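Dipeptide transport protein DPPA (Bacillus subtilis, PDB 1HI9) hydrolyses N-terminal residues from peptides containing D-amino acids, as a zinc-dependent, self-compartmentalizing decamer with its active sites in a central chamber. Local coordinates at residues E37-C51 against A188-L202. Residues are numbered along the deposited sequence; the frame is centred on the assembly and turned at random.
Sequences EEANYCIAEAFNSGC and AKRGRLLTEKTAFAL
R190 swings CG between its backbone N and carbonyl carbon (chi1 85°), and E38 holds CG anti to N (chi1 176°) and turns at chi2, which carries OE1 to R190 NH1. They meet where helices 28-48 and 187-203 pack as a pair on one face of the mixed seven-stranded sheet, an alpha/beta layer, their segment axes 8.6 Å apart and crossing at -35°. The salt bridge from R190 NH1 to E38 OE1 is short, 2.5 Å, and OE1 is also hydrogen-bonded to S13 OG. Y41 presents its ring edge to the guanidinium face, CE1 lying 3.2 Å from R190 NH2, with the two planes nearly perpendicular. The ring is a knob in the hole formed by A188, R190, G191 and T195; its face covers G191, whose CA sits 3.6 Å from the centroid in a CH-pi contact, and a CB there would clash. Further along, the E45 CG methylene makes a van der Waals approach to T195 O at 3.2 Å, while N48 ND2 hydrogen-bonds OE2 on its syn side. Cut back to alanine, E45 would probably leave N48 ND2 without its mate and a gap beside T195 and A199. On the sheet side, L194 packs on strands 148-152 and 169-176, C42 on strand 97-103. T195 OG1 donates to G191 O at 2.7 Å.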
loop_
_atom_site.group_PDB
_atom_site.type_symbol
_atom_site.label_atom_id
_atom_site.label_comp_id
_atom_site.label_asym_id
_atom_site.label_seq_id
_atom_site.Cartn_x
_atom_site.Cartn_y
_atom_site.Cartn_z
ATOM N N GLU A 37 -20.221 15.995 23.728
ATOM C CA GLU A 37 -20.501 16.257 25.128
ATOM C C GLU A 37 -20.426 17.736 25.461
ATOM O O GLU A 37 -21.223 18.227 26.260
ATOM C CB GLU A 37 -19.559 15.442 26.004
ATOM C CG GLU A 37 -19.837 13.956 25.866
ATOM C CD GLU A 37 -18.986 13.107 26.766
ATOM O OE1 GLU A 37 -17.740 13.246 26.718
ATOM O OE2 GLU A 37 -19.565 12.297 27.519
ATOM N N GLU A 38 -19.485 18.444 24.839
ATOM C CA GLU A 38 -19.338 19.876 25.067
ATOM C C GLU A 38 -20.626 20.581 24.665
ATOM O O GLU A 38 -21.118 21.442 25.382
ATOM C CB GLU A 38 -18.166 20.442 24.254
ATOM C CG GLU A 38 -18.025 21.959 24.367
ATOM C CD GLU A 38 -16.568 22.412 24.473
ATOM O OE1 GLU A 38 -15.817 21.847 25.292
ATOM O OE2 GLU A 38 -16.170 23.348 23.753
ATOM N N ALA A 39 -21.168 20.197 23.516
ATOM C CA ALA A 39 -22.403 20.785 23.033
ATOM C C ALA A 39 -23.565 20.472 23.981
ATOM O O ALA A 39 -24.434 21.319 24.201
ATOM C CB ALA A 39 -22.720 20.269 21.623
ATOM N N ASN A 40 -23.583 19.259 24.533
ATOM C CA ASN A 40 -24.653 18.880 25.443
ATOM C C ASN A 40 -24.708 19.804 26.649
ATOM O O ASN A 40 -25.794 20.155 27.108
ATOM C CB ASN A 40 -24.510 17.424 25.902
ATOM C CG ASN A 40 -24.893 16.425 24.814
ATOM O OD1 ASN A 40 -25.714 16.716 23.939
ATOM N ND2 ASN A 40 -24.312 15.236 24.880
ATOM N N TYR A 41 -23.552 20.220 27.155
ATOM C CA TYR A 41 -23.561 21.112 28.310
ATOM C C TYR A 41 -24.366 22.371 27.993
ATOM O O TYR A 41 -25.219 22.789 28.779
ATOM C CB TYR A 41 -22.141 21.494 28.723
ATOM C CG TYR A 41 -21.409 20.408 29.465
ATOM C CD1 TYR A 41 -20.326 19.760 28.886
ATOM C CD2 TYR A 41 -21.776 20.054 30.763
ATOM C CE1 TYR A 41 -19.616 18.792 29.577
ATOM C CE2 TYR A 41 -21.073 19.080 31.466
ATOM C CZ TYR A 41 -19.987 18.454 30.867
ATOM O OH TYR A 41 -19.257 17.506 31.551
ATOM N N CYS A 42 -24.114 22.961 26.827
ATOM C CA CYS A 42 -24.829 24.171 26.430
ATOM C C CYS A 42 -26.301 23.914 26.150
ATOM O O CYS A 42 -27.165 24.700 26.543
ATOM C CB CYS A 42 -24.171 24.798 25.201
ATOM S SG CYS A 42 -22.466 25.339 25.500
ATOM N N ILE A 43 -26.588 22.819 25.463
ATOM C CA ILE A 43 -27.961 22.468 25.156
ATOM C C ILE A 43 -28.761 22.275 26.448
ATOM O O ILE A 43 -29.854 22.818 26.591
ATOM C CB ILE A 43 -28.019 21.174 24.324
ATOM C CG1 ILE A 43 -27.289 21.385 22.994
ATOM C CG2 ILE A 43 -29.468 20.781 24.056
ATOM C CD1 ILE A 43 -27.055 20.101 22.203
ATOM N N ALA A 44 -28.207 21.503 27.380
ATOM C CA ALA A 44 -28.860 21.236 28.651
ATOM C C ALA A 44 -29.168 22.531 29.369
ATOM O O ALA A 44 -30.275 22.728 29.861
ATOM C CB ALA A 44 -27.978 20.366 29.521
ATOM N N GLU A 45 -28.192 23.428 29.426
ATOM C CA GLU A 45 -28.404 24.693 30.104
ATOM C C GLU A 45 -29.339 25.597 29.321
ATOM O O GLU A 45 -30.014 26.446 29.896
ATOM C CB GLU A 45 -27.072 25.400 30.353
ATOM C CG GLU A 45 -27.205 26.634 31.226
ATOM C CD GLU A 45 -28.094 26.383 32.437
ATOM O OE1 GLU A 45 -27.915 25.335 33.101
ATOM O OE2 GLU A 45 -28.961 27.234 32.724
ATOM N N ALA A 46 -29.386 25.418 28.008
ATOM C CA ALA A 46 -30.269 26.237 27.179
ATOM C C ALA A 46 -31.713 25.955 27.561
ATOM O O ALA A 46 -32.492 26.877 27.802
ATOM C CB ALA A 46 -30.051 25.927 25.701
ATOM N N PHE A 47 -32.063 24.673 27.594
ATOM C CA PHE A 47 -33.409 24.251 27.956
ATOM C C PHE A 47 -33.692 24.639 29.399
ATOM O O PHE A 47 -34.767 25.151 29.712
ATOM C CB PHE A 47 -33.555 22.737 27.794
ATOM C CG PHE A 47 -33.645 22.286 26.366
ATOM C CD1 PHE A 47 -32.772 21.328 25.869
ATOM C CD2 PHE A 47 -34.619 22.801 25.525
ATOM C CE1 PHE A 47 -32.867 20.891 24.553
ATOM C CE2 PHE A 47 -34.720 22.369 24.209
ATOM C CZ PHE A 47 -33.841 21.410 23.724
ATOM N N ASN A 48 -32.721 24.401 30.273
ATOM C CA ASN A 48 -32.870 24.725 31.681
ATOM C C ASN A 48 -33.113 26.209 31.885
ATOM O O ASN A 48 -33.647 26.609 32.916
ATOM C CB ASN A 48 -31.623 24.309 32.461
ATOM C CG ASN A 48 -31.724 24.644 33.935
ATOM O OD1 ASN A 48 -32.658 24.214 34.617
ATOM N ND2 ASN A 48 -30.764 25.408 34.436
ATOM N N SER A 49 -32.724 27.021 30.907
ATOM C CA SER A 49 -32.897 28.462 31.012
ATOM C C SER A 49 -34.137 28.990 30.306
ATOM O O SER A 49 -34.268 30.197 30.094
ATOM C CB SER A 49 -31.658 29.196 30.483
ATOM O OG SER A 49 -30.587 29.129 31.409
ATOM N N GLY A 50 -35.045 28.094 29.932
ATOM C CA GLY A 50 -36.268 28.533 29.287
ATOM C C GLY A 50 -36.439 28.211 27.817
ATOM O O GLY A 50 -37.570 28.103 27.341
ATOM N N CYS A 51 -35.338 28.061 27.088
ATOM C CA CYS A 51 -35.429 27.755 25.662
ATOM C C CYS A 51 -36.324 26.548 25.394
ATOM O O CYS A 51 -36.247 25.527 26.079
ATOM C CB CYS A 51 -34.029 27.515 25.076
ATOM S SG CYS A 51 -32.969 28.992 25.080
ATOM N N ALA A 188 -14.747 18.239 32.870
ATOM C CA ALA A 188 -15.780 18.602 33.832
ATOM C C ALA A 188 -15.722 20.086 34.175
ATOM O O ALA A 188 -16.754 20.721 34.361
ATOM C CB ALA A 188 -15.622 17.767 35.102
ATOM N N LYS A 189 -14.507 20.624 34.255
ATOM C CA LYS A 189 -14.293 22.027 34.594
ATOM C C LYS A 189 -14.832 22.933 33.489
ATOM O O LYS A 189 -15.469 23.949 33.754
ATOM C CB LYS A 189 -12.802 22.290 34.801
ATOM C CG LYS A 189 -12.455 23.041 36.076
ATOM C CD LYS A 189 -10.955 23.238 36.188
ATOM C CE LYS A 189 -10.569 23.929 37.481
ATOM N NZ LYS A 189 -10.932 23.108 38.669
ATOM N N ARG A 190 -14.562 22.558 32.248
ATOM C CA ARG A 190 -15.022 23.322 31.104
ATOM C C ARG A 190 -16.549 23.275 31.076
ATOM O O ARG A 190 -17.211 24.220 30.641
ATOM C CB ARG A 190 -14.490 22.696 29.824
ATOM C CG ARG A 190 -15.383 21.565 29.351
ATOM C CD ARG A 190 -14.628 20.421 28.726
ATOM N NE ARG A 190 -15.507 19.285 28.409
ATOM C CZ ARG A 190 -16.600 19.350 27.646
ATOM N NH1 ARG A 190 -16.979 20.505 27.114
ATOM N NH2 ARG A 190 -17.292 18.245 27.383
ATOM N N GLY A 191 -17.092 22.147 31.528
ATOM C CA GLY A 191 -18.529 21.954 31.555
ATOM C C GLY A 191 -19.217 22.987 32.418
ATOM O O GLY A 191 -20.237 23.556 32.030
ATOM N N ARG A 192 -18.662 23.223 33.602
ATOM C CA ARG A 192 -19.234 24.210 34.506
ATOM C C ARG A 192 -19.151 25.571 33.838
ATOM O O ARG A 192 -20.144 26.294 33.758
ATOM C CB ARG A 192 -18.464 24.243 35.822
ATOM C CG ARG A 192 -18.440 22.932 36.567
ATOM C CD ARG A 192 -17.619 23.115 37.831
ATOM N NE ARG A 192 -17.135 21.840 38.290
ATOM C CZ ARG A 192 -15.888 21.439 38.523
ATOM N NH1 ARG A 192 -14.811 22.201 38.367
ATOM N NH2 ARG A 192 -15.749 20.191 38.924
ATOM N N LEU A 193 -17.959 25.908 33.349
ATOM C CA LEU A 193 -17.747 27.178 32.679
ATOM C C LEU A 193 -18.803 27.396 31.600
ATOM O O LEU A 193 -19.455 28.441 31.558
ATOM C CB LEU A 193 -16.351 27.227 32.057
ATOM C CG LEU A 193 -16.024 28.532 31.305
ATOM C CD1 LEU A 193 -16.185 29.724 32.252
ATOM C CD2 LEU A 193 -14.607 28.479 30.756
ATOM N N LEU A 194 -18.977 26.404 30.736
ATOM C CA LEU A 194 -19.955 26.503 29.655
ATOM C C LEU A 194 -21.370 26.634 30.206
ATOM O O LEU A 194 -22.172 27.420 29.699
ATOM C CB LEU A 194 -19.853 25.278 28.739
ATOM C CG LEU A 194 -18.547 25.170 27.924
ATOM C CD1 LEU A 194 -18.418 23.792 27.289
ATOM C CD2 LEU A 194 -18.537 26.251 26.863
ATOM N N THR A 195 -21.671 25.864 31.251
ATOM C CA THR A 195 -22.984 25.904 31.881
ATOM C C THR A 195 -23.301 27.299 32.424
ATOM O O THR A 195 -24.359 27.863 32.133
ATOM C CB THR A 195 -23.075 24.891 33.033
ATOM O OG1 THR A 195 -22.868 23.575 32.512
ATOM C CG2 THR A 195 -24.453 24.958 33.696
ATOM N N GLU A 196 -22.379 27.848 33.213
ATOM C CA GLU A 196 -22.556 29.179 33.792
ATOM C C GLU A 196 -22.648 30.236 32.696
ATOM O O GLU A 196 -23.575 31.044 32.677
ATOM C CB GLU A 196 -21.385 29.522 34.716
ATOM C CG GLU A 196 -21.043 28.441 35.729
ATOM C CD GLU A 196 -19.799 28.774 36.552
ATOM O OE1 GLU A 196 -18.806 29.270 35.959
ATOM O OE2 GLU A 196 -19.809 28.530 37.784
ATOM N N LYS A 197 -21.687 30.216 31.777
ATOM C CA LYS A 197 -21.661 31.181 30.692
ATOM C C LYS A 197 -22.916 31.135 29.823
ATOM O O LYS A 197 -23.420 32.170 29.395
ATOM C CB LYS A 197 -20.421 30.954 29.833
ATOM C CG LYS A 197 -19.126 31.303 30.536
ATOM C CD LYS A 197 -18.942 32.810 30.667
ATOM C CE LYS A 197 -17.581 33.131 31.268
ATOM N NZ LYS A 197 -17.291 34.593 31.245
ATOM N N THR A 198 -23.420 29.937 29.556
ATOM C CA THR A 198 -24.614 29.815 28.733
ATOM C C THR A 198 -25.798 30.420 29.477
ATOM O O THR A 198 -26.632 31.112 28.881
ATOM C CB THR A 198 -24.919 28.343 28.396
ATOM O OG1 THR A 198 -23.827 27.786 27.657
ATOM C CG2 THR A 198 -26.185 28.240 27.566
ATOM N N ALA A 199 -25.871 30.162 30.781
ATOM C CA ALA A 199 -26.956 30.705 31.593
ATOM C C ALA A 199 -26.918 32.233 31.586
ATOM O O ALA A 199 -27.928 32.891 31.326
ATOM C CB ALA A 199 -26.862 30.188 33.023
ATOM N N PHE A 200 -25.747 32.796 31.860
ATOM C CA PHE A 200 -25.605 34.241 31.884
ATOM C C PHE A 200 -25.929 34.865 30.535
ATOM O O PHE A 200 -26.589 35.903 30.465
ATOM C CB PHE A 200 -24.183 34.638 32.277
ATOM C CG PHE A 200 -23.992 36.126 32.408
ATOM C CD1 PHE A 200 -24.356 36.788 33.581
ATOM C CD2 PHE A 200 -23.496 36.875 31.341
ATOM C CE1 PHE A 200 -24.231 38.169 33.687
ATOM C CE2 PHE A 200 -23.367 38.257 31.434
ATOM C CZ PHE A 200 -23.734 38.908 32.609
ATOM N N ALA A 201 -25.459 34.231 29.466
ATOM C CA ALA A 201 -25.685 34.738 28.121
ATOM C C ALA A 201 -27.165 34.841 27.785
ATOM O O ALA A 201 -27.601 35.823 27.193
ATOM C CB ALA A 201 -24.984 33.848 27.101
ATOM N N LEU A 202 -27.935 33.824 28.161
ATOM C CA LEU A 202 -29.362 33.816 27.874
ATOM C C LEU A 202 -30.150 34.853 28.673
ATOM O O LEU A 202 -31.132 35.412 28.177
ATOM C CB LEU A 202 -29.939 32.416 28.112
ATOM C CG LEU A 202 -29.649 31.390 27.011
ATOM C CD1 LEU A 202 -30.006 30.005 27.478
ATOM C CD2 LEU A 202 -30.426 31.759 25.770
HETATM O O HOH W 1 -25.150 22.057 31.216
#